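Local coordinates for DUF1254 domain-containing protein (Vibrio parahaemolyticus, PDB 3U07), which is of unknown function but pairs a DUF1254 with a DUF1214 region and is probably exported, at residues A123-R127 / P311-S315. The protein carries 2 engineered substitutions. Numbering follows the deposited sequence.
Sequences AFSSR and PIEAS
R127 lays its guanidinium against the end of E313, and one face of the group is covered by the carbonyl O of I312. The contact is a bidentate salt bridge. R127 NE donates to E313 OE1 and R127 NH2 to E313 OE2, each at 2.9 Å. R127 is t, t, p; E313 is m, m and reaches across from a sideways CA-CB bond. The CA atoms of R127 and E313 stand 7.7 Å apart. I312 CD1 packs 3.7 Å from R127 NH2. Residues 123-125 are extended and 126-127 start a helix. S125 is its N-cap, with S125 OG accepting from R127 N at 3.0 Å. A water donates to A123 O (2.7 Å) and E313 OE2 (3.0 Å). Residues 311-313 have helical backbone angles; then the chain extends. S315 OG donates to P311 O at 2.8 Å, closing this turn. E313 also touches I110 on the neighbouring strand. The arrangement is a bidentate Arg-Glu salt bridge, with E313 buried and R127 partly exposed, joining the helix start after DUF1254 edge strand 120-125 to the loop before DUF1214 strand 315-319.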
loop_
_atom_site.group_PDB
_atom_site.type_symbol
_atom_site.label_atom_id
_atom_site.label_comp_id
_atom_site.label_asym_id
_atom_site.label_seq_id
_atom_site.Cartn_x
_atom_site.Cartn_y
_atom_site.Cartn_z
ATOM N N ALA A 123 10.487 3.398 -2.494
ATOM C CA ALA A 123 10.269 1.959 -2.513
ATOM C C ALA A 123 11.636 1.306 -2.667
ATOM O O ALA A 123 12.022 0.913 -3.765
ATOM C CB ALA A 123 9.363 1.568 -3.681
ATOM N N PHE A 124 12.379 1.232 -1.568
ATOM C CA PHE A 124 13.696 0.610 -1.585
ATOM C C PHE A 124 13.459 -0.864 -1.305
ATOM O O PHE A 124 12.748 -1.211 -0.361
ATOM C CB PHE A 124 14.591 1.206 -0.494
ATOM C CG PHE A 124 14.867 2.670 -0.672
ATOM C CD1 PHE A 124 15.624 3.122 -1.754
ATOM C CD2 PHE A 124 14.355 3.604 0.230
ATOM C CE1 PHE A 124 15.867 4.484 -1.935
ATOM C CE2 PHE A 124 14.593 4.967 0.059
ATOM C CZ PHE A 124 15.350 5.412 -1.026
ATOM N N SER A 125 14.040 -1.737 -2.119
ATOM C CA SER A 125 13.828 -3.159 -1.895
ATOM C C SER A 125 14.797 -4.074 -2.621
ATOM O O SER A 125 15.577 -3.647 -3.483
ATOM C CB SER A 125 12.403 -3.547 -2.297
ATOM O OG SER A 125 12.360 -3.983 -3.641
ATOM N N SER A 126 14.726 -5.346 -2.243
ATOM C CA SER A 126 15.540 -6.408 -2.810
ATOM C C SER A 126 15.366 -6.476 -4.326
ATOM O O SER A 126 16.292 -6.831 -5.053
ATOM C CB SER A 126 15.121 -7.743 -2.193
ATOM O OG SER A 126 13.718 -7.937 -2.324
ATOM N N ARG A 127 14.172 -6.138 -4.799
ATOM C CA ARG A 127 13.881 -6.175 -6.227
ATOM C C ARG A 127 14.880 -5.342 -7.018
ATOM O O ARG A 127 15.280 -5.712 -8.120
ATOM C CB ARG A 127 12.468 -5.645 -6.497
ATOM C CG ARG A 127 12.044 -5.745 -7.953
ATOM C CD ARG A 127 10.652 -5.157 -8.176
ATOM N NE ARG A 127 10.659 -3.697 -8.224
ATOM C CZ ARG A 127 10.981 -2.985 -9.300
ATOM N NH1 ARG A 127 11.322 -3.592 -10.429
ATOM N NH2 ARG A 127 10.966 -1.658 -9.244
ATOM N N PRO A 311 2.095 -1.145 -8.750
ATOM C CA PRO A 311 2.118 -2.494 -9.328
ATOM C C PRO A 311 3.461 -3.129 -9.698
ATOM O O PRO A 311 3.572 -4.355 -9.706
ATOM C CB PRO A 311 1.174 -2.371 -10.524
ATOM C CG PRO A 311 1.267 -0.923 -10.890
ATOM C CD PRO A 311 1.246 -0.248 -9.550
ATOM N N ILE A 312 4.475 -2.320 -9.993
ATOM C CA ILE A 312 5.783 -2.862 -10.359
ATOM C C ILE A 312 6.451 -3.546 -9.167
ATOM O O ILE A 312 7.308 -4.409 -9.338
ATOM C CB ILE A 312 6.721 -1.756 -10.921
ATOM C CG1 ILE A 312 7.994 -2.390 -11.498
ATOM C CG2 ILE A 312 7.075 -0.759 -9.826
ATOM C CD1 ILE A 312 8.877 -1.409 -12.260
ATOM N N GLU A 313 6.050 -3.164 -7.958
ATOM C CA GLU A 313 6.614 -3.763 -6.753
ATOM C C GLU A 313 5.743 -4.940 -6.335
ATOM O O GLU A 313 6.244 -5.969 -5.881
ATOM C CB GLU A 313 6.652 -2.753 -5.604
ATOM C CG GLU A 313 7.407 -1.465 -5.892
ATOM C CD GLU A 313 8.869 -1.697 -6.221
ATOM O OE1 GLU A 313 9.411 -2.755 -5.840
ATOM O OE2 GLU A 313 9.480 -0.810 -6.850
ATOM N N ALA A 314 4.435 -4.769 -6.478
ATOM C CA ALA A 314 3.483 -5.811 -6.110
ATOM C C ALA A 314 2.152 -5.628 -6.823
ATOM O O ALA A 314 1.561 -4.552 -6.798
ATOM C CB ALA A 314 3.262 -5.810 -4.597
ATOM N N SER A 315 1.697 -6.687 -7.479
ATOM C CA SER A 315 0.417 -6.670 -8.176
ATOM C C SER A 315 -0.378 -7.824 -7.597
ATOM O O SER A 315 0.183 -8.697 -6.929
ATOM C CB SER A 315 0.606 -6.864 -9.678
ATOM O OG SER A 315 1.136 -5.699 -10.280
HETATM O O HOH W 1 12.209 -0.964 -5.685
#